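PDB 4APM: apical membrane antigen 1 from Babesia divergens, which is a surface protein of the parasite that probably takes part in forming the moving junction during host cell invasion. Local coordinates for residues 107-119 with 151-163. Numbering follows the deposited sequence.
Sequences ILSPVSAADLVRW and VYDAKEEMCHILF
Pro110 lays its CB over one face of the His160 imidazole, a CH-pi contact with CB 3.9 Å from the ring centroid and offset toward the rim. Its CG meets the methyl end of Met158, whose chain is bent at both chi2 and chi3; the bends carry CE back over the proline, to 3.5 Å from Pro110 CG, a tight fit for two carbons. The sulfur of the same methionine lies against CA and CB of Ser112, so one folded thioether bridges Pro110 and Ser112, the residues on either side of Val111 in the sequence.

Beneath these side chains the backbones pair antiparallel. Val111 and Cys159 form the hydrogen-bonded pair, Cys159 N reaching Val111 O at 2.7 Å and Val111 N returning to Cys159 O at 3.0 Å. Ser112 and Met158 make the adjoining non-hydrogen-bonded pair. The ladder is lengthened at both ends: Ala113 N donates to Glu157 O, while at the other end Ser109 OG, anti to its own backbone N (chi1 179°), takes a nearly straight bond from Ile161 N (3.2 Å, 173°). A hydroxyl thus stands in for a main-chain acceptor where the cis peptide before Pro110 turns the chain.

On the face bearing Val111 and Cys159, Val111 CG2 packs on Cys159 CB at 3.8 Å, and Leu116 CD2 reaches the same CB from the helix. Ala113 CB sits at the edge of the Tyr152 ring, near its hydroxyl.

Strand 111-112 is one of the two edge strands of a five-stranded antiparallel sheet, pairing with strand 158-161, whose other neighbour is 150-153, and runs straight into helix 113-118. Helix 125-134 covers Val111 and Leu116 through Tyr132, and its Cys129 is disulfide-bonded to Cys159, tying helix to sheet, consistent with a PAN-type domain of the AMA1 family.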
ATOM      1  N   ILE A 107      -2.929   7.036 -31.307  1.00 58.38           N
ATOM      2  CA  ILE A 107      -3.866   7.240 -30.201  1.00 52.36           C
ATOM      3  C   ILE A 107      -3.140   7.175 -28.846  1.00 52.57           C
ATOM      4  O   ILE A 107      -2.458   6.198 -28.538  1.00 51.62           O
ATOM      5  CB  ILE A 107      -5.085   6.273 -30.277  1.00 53.77           C
ATOM      6  CG1 ILE A 107      -6.027   6.710 -31.414  1.00 57.49           C
ATOM      7  CG2 ILE A 107      -5.836   6.204 -28.946  1.00 49.92           C
ATOM      8  CD1 ILE A 107      -7.438   6.158 -31.331  1.00 57.02           C
ATOM      9  N   LEU A 108      -3.254   8.246 -28.064  1.00 44.93           N
ATOM     10  CA  LEU A 108      -2.462   8.368 -26.866  1.00 44.08           C
ATOM     11  C   LEU A 108      -2.597   7.160 -25.934  1.00 40.50           C
ATOM     12  O   LEU A 108      -1.696   6.911 -25.151  1.00 43.22           O
ATOM     13  CB  LEU A 108      -2.795   9.665 -26.106  1.00 45.60           C
ATOM     14  CG  LEU A 108      -2.996  10.995 -26.841  0.60 43.99           C
ATOM     15  CD1 LEU A 108      -1.957  12.029 -26.442  0.60 40.87           C
ATOM     16  CD2 LEU A 108      -3.038  10.822 -28.347  0.60 46.94           C
ATOM     17  N   SER A 109      -3.696   6.402 -26.031  1.00 38.73           N
ATOM     18  CA  SER A 109      -4.112   5.521 -24.921  1.00 37.45           C
ATOM     19  C   SER A 109      -5.221   4.522 -25.265  1.00 35.13           C
ATOM     20  O   SER A 109      -6.166   4.887 -25.943  1.00 38.81           O
ATOM     21  CB  SER A 109      -4.586   6.382 -23.750  1.00 33.37           C
ATOM     22  OG  SER A 109      -5.006   5.578 -22.679  1.00 27.41           O
ATOM     23  N   PRO A 110      -5.173   3.291 -24.699  1.00 33.73           N
ATOM     24  CA  PRO A 110      -4.106   2.707 -23.894  1.00 33.79           C
ATOM     25  C   PRO A 110      -2.952   2.305 -24.810  1.00 34.57           C
ATOM     26  O   PRO A 110      -3.155   2.181 -26.011  1.00 35.45           O
ATOM     27  CB  PRO A 110      -4.765   1.448 -23.311  1.00 34.02           C
ATOM     28  CG  PRO A 110      -5.751   1.034 -24.346  1.00 31.98           C
ATOM     29  CD  PRO A 110      -6.240   2.309 -24.984  1.00 31.94           C
ATOM     30  N   VAL A 111      -1.756   2.122 -24.262  1.00 31.48           N
ATOM     31  CA  VAL A 111      -0.645   1.586 -25.056  1.00 33.52           C
ATOM     32  C   VAL A 111      -0.106   0.326 -24.366  1.00 31.91           C
ATOM     33  O   VAL A 111      -0.264   0.166 -23.152  1.00 34.70           O
ATOM     34  CB  VAL A 111       0.506   2.631 -25.228  1.00 31.60           C
ATOM     35  CG1 VAL A 111       0.033   3.867 -25.971  1.00 30.26           C
ATOM     36  CG2 VAL A 111       1.089   3.014 -23.879  1.00 30.63           C
ATOM     37  N   SER A 112       0.553  -0.548 -25.113  1.00 27.70           N
ATOM     38  CA  SER A 112       1.005  -1.800 -24.531  1.00 28.78           C
ATOM     39  C   SER A 112       2.368  -1.603 -23.896  1.00 27.87           C
ATOM     40  O   SER A 112       3.096  -0.695 -24.274  1.00 32.80           O
ATOM     41  CB  SER A 112       1.064  -2.908 -25.593  1.00 27.44           C
ATOM     42  OG  SER A 112       2.275  -2.820 -26.335  1.00 37.43           O
ATOM     43  N   ALA A 113       2.735  -2.482 -22.964  1.00 28.30           N
ATOM     44  CA  ALA A 113       4.090  -2.493 -22.402  1.00 27.49           C
ATOM     45  C   ALA A 113       5.157  -2.569 -23.488  1.00 30.51           C
ATOM     46  O   ALA A 113       6.227  -1.957 -23.364  1.00 29.24           O
ATOM     47  CB  ALA A 113       4.246  -3.641 -21.421  1.00 25.46           C
ATOM     48  N   ALA A 114       4.868  -3.336 -24.545  1.00 28.93           N
ATOM     49  CA  ALA A 114       5.813  -3.513 -25.659  1.00 29.81           C
ATOM     50  C   ALA A 114       5.954  -2.210 -26.455  1.00 27.91           C
ATOM     51  O   ALA A 114       7.056  -1.823 -26.832  1.00 25.94           O
ATOM     52  CB  ALA A 114       5.356  -4.660 -26.572  1.00 27.19           C
ATOM     53  N   ASP A 115       4.829  -1.543 -26.700  1.00 28.61           N
ATOM     54  CA  ASP A 115       4.842  -0.210 -27.309  1.00 32.53           C
ATOM     55  C   ASP A 115       5.795   0.760 -26.623  1.00 28.99           C
ATOM     56  O   ASP A 115       6.635   1.386 -27.257  1.00 28.28           O
ATOM     57  CB  ASP A 115       3.432   0.370 -27.337  1.00 33.94           C
ATOM     58  CG  ASP A 115       2.642  -0.098 -28.544  1.00 36.65           C
ATOM     59  OD1 ASP A 115       3.257  -0.702 -29.441  1.00 39.52           O
ATOM     60  OD2 ASP A 115       1.419   0.151 -28.603  1.00 43.07           O
ATOM     61  N   LEU A 116       5.680   0.833 -25.309  1.00 31.19           N
ATOM     62  CA  LEU A 116       6.517   1.682 -24.503  1.00 29.74           C
ATOM     63  C   LEU A 116       8.006   1.315 -24.652  1.00 32.53           C
ATOM     64  O   LEU A 116       8.846   2.213 -24.835  1.00 31.30           O
ATOM     65  CB  LEU A 116       6.050   1.635 -23.032  1.00 30.65           C
ATOM     66  CG  LEU A 116       5.272   2.834 -22.427  1.00 34.88           C
ATOM     67  CD1 LEU A 116       4.578   3.718 -23.454  1.00 33.80           C
ATOM     68  CD2 LEU A 116       4.331   2.463 -21.274  1.00 30.69           C
ATOM     69  N   VAL A 117       8.346   0.019 -24.651  1.00 30.16           N
ATOM     70  CA  VAL A 117       9.732  -0.348 -24.996  1.00 31.17           C
ATOM     71  C   VAL A 117      10.151  -0.000 -26.452  1.00 33.46           C
ATOM     72  O   VAL A 117      11.224   0.584 -26.672  1.00 31.40           O
ATOM     73  CB  VAL A 117      10.231  -1.719 -24.426  1.00 34.79           C
ATOM     74  CG1 VAL A 117       9.100  -2.653 -24.097  1.00 35.52           C
ATOM     75  CG2 VAL A 117      11.332  -2.383 -25.277  1.00 28.38           C
ATOM     76  N   ARG A 118       9.222  -0.169 -27.389  1.00 31.19           N
ATOM     77  CA  ARG A 118       9.420   0.232 -28.788  1.00 34.29           C
ATOM     78  C   ARG A 118       9.848   1.735 -28.788  1.00 37.77           C
ATOM     79  O   ARG A 118      10.842   2.121 -29.435  1.00 33.43           O
ATOM     80  CB  ARG A 118       8.106  -0.037 -29.588  1.00 33.33           C
ATOM     81  CG  ARG A 118       8.214  -0.448 -31.067  1.00 38.23           C
ATOM     82  CD  ARG A 118       7.547  -1.816 -31.410  1.00 40.97           C
ATOM     83  NE  ARG A 118       6.177  -1.982 -30.926  1.00 38.83           N
ATOM     84  CZ  ARG A 118       5.575  -3.155 -30.685  1.00 43.32           C
ATOM     85  NH1 ARG A 118       6.202  -4.300 -30.911  1.00 50.53           N
ATOM     86  NH2 ARG A 118       4.327  -3.182 -30.215  1.00 36.28           N
ATOM     87  N   TRP A 119       9.207   2.528 -27.923  1.00 34.53           N
ATOM     88  CA  TRP A 119       9.368   3.997 -27.920  1.00 30.36           C
ATOM     89  C   TRP A 119      10.529   4.503 -27.113  1.00 30.35           C
ATOM     90  O   TRP A 119      10.695   5.718 -26.930  1.00 30.73           O
ATOM     91  CB  TRP A 119       8.081   4.665 -27.467  1.00 27.95           C
ATOM     92  CG  TRP A 119       6.966   4.367 -28.410  1.00 31.05           C
ATOM     93  CD1 TRP A 119       7.073   3.995 -29.754  1.00 31.91           C
ATOM     94  CD2 TRP A 119       5.526   4.387 -28.133  1.00 33.00           C
ATOM     95  NE1 TRP A 119       5.835   3.788 -30.302  1.00 32.78           N
ATOM     96  CE2 TRP A 119       4.862   4.023 -29.387  1.00 32.15           C
ATOM     97  CE3 TRP A 119       4.751   4.670 -27.019  1.00 31.00           C
ATOM     98  CZ2 TRP A 119       3.488   3.954 -29.493  1.00 34.61           C
ATOM     99  CZ3 TRP A 119       3.364   4.629 -27.146  1.00 31.94           C
ATOM    100  CH2 TRP A 119       2.747   4.251 -28.341  1.00 30.51           C
ATOM    101  N   VAL A 151      -3.117   4.166 -15.048  1.00 25.47           N
ATOM    102  CA  VAL A 151      -3.369   2.897 -14.378  1.00 21.23           C
ATOM    103  C   VAL A 151      -2.691   1.884 -15.252  1.00 21.32           C
ATOM    104  O   VAL A 151      -2.896   1.891 -16.460  1.00 22.46           O
ATOM    105  CB  VAL A 151      -4.870   2.581 -14.339  1.00 23.85           C
ATOM    106  CG1 VAL A 151      -5.102   1.205 -13.705  1.00 21.65           C
ATOM    107  CG2 VAL A 151      -5.641   3.680 -13.583  1.00 20.77           C
ATOM    108  N   TYR A 152      -1.762   1.115 -14.703  1.00 20.76           N
ATOM    109  CA  TYR A 152      -1.124   0.102 -15.514  1.00 23.20           C
ATOM    110  C   TYR A 152      -1.775  -1.246 -15.181  1.00 24.43           C
ATOM    111  O   TYR A 152      -1.837  -1.629 -14.014  1.00 26.39           O
ATOM    112  CB  TYR A 152       0.394   0.037 -15.271  1.00 23.86           C
ATOM    113  CG  TYR A 152       1.051  -1.115 -16.030  1.00 27.07           C
ATOM    114  CD1 TYR A 152       1.170  -1.084 -17.418  1.00 26.93           C
ATOM    115  CD2 TYR A 152       1.458  -2.258 -15.377  1.00 27.34           C
ATOM    116  CE1 TYR A 152       1.759  -2.111 -18.118  1.00 24.71           C
ATOM    117  CE2 TYR A 152       2.068  -3.284 -16.064  1.00 29.76           C
ATOM    118  CZ  TYR A 152       2.212  -3.204 -17.438  1.00 30.00           C
ATOM    119  OH  TYR A 152       2.769  -4.265 -18.126  1.00 27.71           O
ATOM    120  N   ASP A 153      -2.262  -1.944 -16.206  1.00 27.25           N
ATOM    121  CA  ASP A 153      -2.793  -3.327 -16.091  1.00 28.47           C
ATOM    122  C   ASP A 153      -1.704  -4.388 -16.355  1.00 30.37           C
ATOM    123  O   ASP A 153      -1.371  -4.666 -17.497  1.00 35.39           O
ATOM    124  CB  ASP A 153      -3.927  -3.504 -17.100  1.00 28.93           C
ATOM    125  CG  ASP A 153      -4.641  -4.857 -16.981  1.00 34.64           C
ATOM    126  OD1 ASP A 153      -4.057  -5.832 -16.430  1.00 31.13           O
ATOM    127  OD2 ASP A 153      -5.790  -4.932 -17.479  1.00 30.74           O
ATOM    128  N   ALA A 154      -1.181  -5.005 -15.307  1.00 29.51           N
ATOM    129  CA  ALA A 154      -0.086  -5.948 -15.458  1.00 32.10           C
ATOM    130  C   ALA A 154      -0.528  -7.288 -16.086  1.00 35.13           C
ATOM    131  O   ALA A 154       0.299  -8.048 -16.593  1.00 31.46           O
ATOM    132  CB  ALA A 154       0.598  -6.177 -14.114  1.00 32.03           C
ATOM    133  N   LYS A 155      -1.826  -7.566 -16.047  1.00 33.65           N
ATOM    134  CA  LYS A 155      -2.356  -8.806 -16.607  1.00 36.01           C
ATOM    135  C   LYS A 155      -2.463  -8.658 -18.120  1.00 34.36           C
ATOM    136  O   LYS A 155      -1.995  -9.510 -18.864  1.00 38.16           O
ATOM    137  CB  LYS A 155      -3.732  -9.120 -15.996  1.00 37.86           C
ATOM    138  CG  LYS A 155      -4.178 -10.581 -16.048  1.00 46.90           C
ATOM    139  CD  LYS A 155      -5.610 -10.730 -15.540  1.00 44.60           C
ATOM    140  CE  LYS A 155      -6.128 -12.158 -15.710  1.00 59.59           C
ATOM    141  NZ  LYS A 155      -7.602 -12.219 -16.003  1.00 49.88           N
ATOM    142  N   GLU A 156      -3.065  -7.565 -18.574  1.00 31.47           N
ATOM    143  CA  GLU A 156      -3.182  -7.309 -19.999  1.00 31.71           C
ATOM    144  C   GLU A 156      -1.919  -6.602 -20.554  1.00 34.96           C
ATOM    145  O   GLU A 156      -1.814  -6.384 -21.750  1.00 29.46           O
ATOM    146  CB  GLU A 156      -4.428  -6.458 -20.296  1.00 33.26           C
ATOM    147  CG  GLU A 156      -5.764  -7.086 -19.939  1.00 36.99           C
ATOM    148  CD  GLU A 156      -5.941  -8.471 -20.545  1.00 45.70           C
ATOM    149  OE1 GLU A 156      -5.720  -8.635 -21.778  1.00 41.51           O
ATOM    150  OE2 GLU A 156      -6.265  -9.405 -19.771  1.00 43.91           O
ATOM    151  N   GLU A 157      -0.992  -6.240 -19.664  1.00 34.45           N
ATOM    152  CA  GLU A 157       0.170  -5.392 -19.991  1.00 33.17           C
ATOM    153  C   GLU A 157      -0.175  -4.171 -20.828  1.00 31.28           C
ATOM    154  O   GLU A 157       0.384  -3.963 -21.898  1.00 29.62           O
ATOM    155  CB  GLU A 157       1.271  -6.211 -20.645  1.00 34.73           C
ATOM    156  CG  GLU A 157       1.881  -7.256 -19.722  1.00 33.36           C
ATOM    157  CD  GLU A 157       2.910  -8.131 -20.417  1.00 38.86           C
ATOM    158  OE1 GLU A 157       2.996  -8.095 -21.658  1.00 47.55           O
ATOM    159  OE2 GLU A 157       3.639  -8.864 -19.725  1.00 41.82           O
ATOM    160  N   MET A 158      -1.095  -3.359 -20.316  1.00 28.93           N
ATOM    161  CA  MET A 158      -1.593  -2.208 -21.015  1.00 28.20           C
ATOM    162  C   MET A 158      -1.543  -1.021 -20.073  1.00 32.41           C
ATOM    163  O   MET A 158      -1.841  -1.149 -18.876  1.00 29.72           O
ATOM    164  CB  MET A 158      -3.035  -2.437 -21.470  1.00 31.78           C
ATOM    165  CG  MET A 158      -3.201  -3.497 -22.567  1.00 34.83           C
ATOM    166  SD  MET A 158      -2.512  -3.011 -24.178  1.00 39.03           S
ATOM    167  CE  MET A 158      -3.567  -1.642 -24.642  1.00 38.45           C
ATOM    168  N   CYS A 159      -1.139   0.120 -20.628  1.00 28.83           N
ATOM    169  CA  CYS A 159      -0.968   1.354 -19.909  1.00 28.53           C
ATOM    170  C   CYS A 159      -2.130   2.291 -20.252  1.00 29.12           C
ATOM    171  O   CYS A 159      -2.285   2.682 -21.397  1.00 28.55           O
ATOM    172  CB  CYS A 159       0.382   1.990 -20.310  1.00 28.36           C
ATOM    173  SG  CYS A 159       0.738   3.616 -19.580  1.00 37.13           S
ATOM    174  N   HIS A 160      -2.931   2.652 -19.251  1.00 26.73           N
ATOM    175  CA  HIS A 160      -4.048   3.565 -19.443  1.00 27.20           C
ATOM    176  C   HIS A 160      -3.775   4.935 -18.874  1.00 30.56           C
ATOM    177  O   HIS A 160      -3.372   5.090 -17.713  1.00 28.97           O
ATOM    178  CB  HIS A 160      -5.314   3.004 -18.802  1.00 29.08           C
ATOM    179  CG  HIS A 160      -5.696   1.640 -19.301  1.00 27.86           C
ATOM    180  ND1 HIS A 160      -6.651   1.451 -20.233  1.00 29.56           N
ATOM    181  CD2 HIS A 160      -5.193   0.381 -18.988  1.00 29.31           C
ATOM    182  CE1 HIS A 160      -6.763   0.134 -20.491  1.00 29.16           C
ATOM    183  NE2 HIS A 160      -5.867  -0.518 -19.725  1.00 28.90           N
ATOM    184  N   ILE A 161      -4.049   5.957 -19.663  1.00 29.93           N
ATOM    185  CA  ILE A 161      -4.017   7.298 -19.138  1.00 29.64           C
ATOM    186  C   ILE A 161      -5.444   7.719 -18.835  1.00 29.52           C
ATOM    187  O   ILE A 161      -6.352   7.510 -19.649  1.00 30.82           O
ATOM    188  CB  ILE A 161      -3.327   8.274 -20.123  1.00 28.80           C
ATOM    189  CG1 ILE A 161      -1.999   7.676 -20.617  1.00 28.30           C
ATOM    190  CG2 ILE A 161      -3.129   9.646 -19.489  1.00 28.47           C
ATOM    191  CD1 ILE A 161      -0.966   7.396 -19.540  1.00 23.04           C
ATOM    192  N   LEU A 162      -5.642   8.251 -17.638  1.00 28.44           N
ATOM    193  CA  LEU A 162      -6.938   8.711 -17.212  1.00 28.61           C
ATOM    194  C   LEU A 162      -7.102  10.137 -17.676  1.00 30.05           C
ATOM    195  O   LEU A 162      -6.114  10.865 -17.793  1.00 32.43           O
ATOM    196  CB  LEU A 162      -7.077   8.589 -15.688  1.00 28.88           C
ATOM    197  CG  LEU A 162      -6.979   7.133 -15.217  1.00 28.96           C
ATOM    198  CD1 LEU A 162      -7.399   6.931 -13.770  1.00 27.55           C
ATOM    199  CD2 LEU A 162      -7.814   6.250 -16.116  1.00 28.09           C
ATOM    200  N   PHE A 163      -8.334  10.508 -18.017  1.00 30.07           N
ATOM    201  CA  PHE A 163      -8.649  11.855 -18.497  1.00 31.40           C
ATOM    202  C   PHE A 163      -8.947  12.820 -17.355  1.00 33.32           C
ATOM    203  O   PHE A 163      -9.120  14.003 -17.587  1.00 34.73           O
ATOM    204  CB  PHE A 163      -9.855  11.814 -19.447  1.00 36.09           C
ATOM    205  CG  PHE A 163      -9.967  13.019 -20.352  1.00 40.02           C
ATOM    206  CD1 PHE A 163      -8.929  13.360 -21.226  1.00 42.06           C
ATOM    207  CD2 PHE A 163     -11.133  13.787 -20.372  1.00 45.19           C
ATOM    208  CE1 PHE A 163      -9.033  14.465 -22.066  1.00 44.46           C
ATOM    209  CE2 PHE A 163     -11.253  14.878 -21.233  1.00 43.67           C
ATOM    210  CZ  PHE A 163     -10.200  15.219 -22.072  1.00 45.56           C
TER
HETATM  211  O   HOH W   1       3.420  -6.045 -24.062  1.00 34.40           O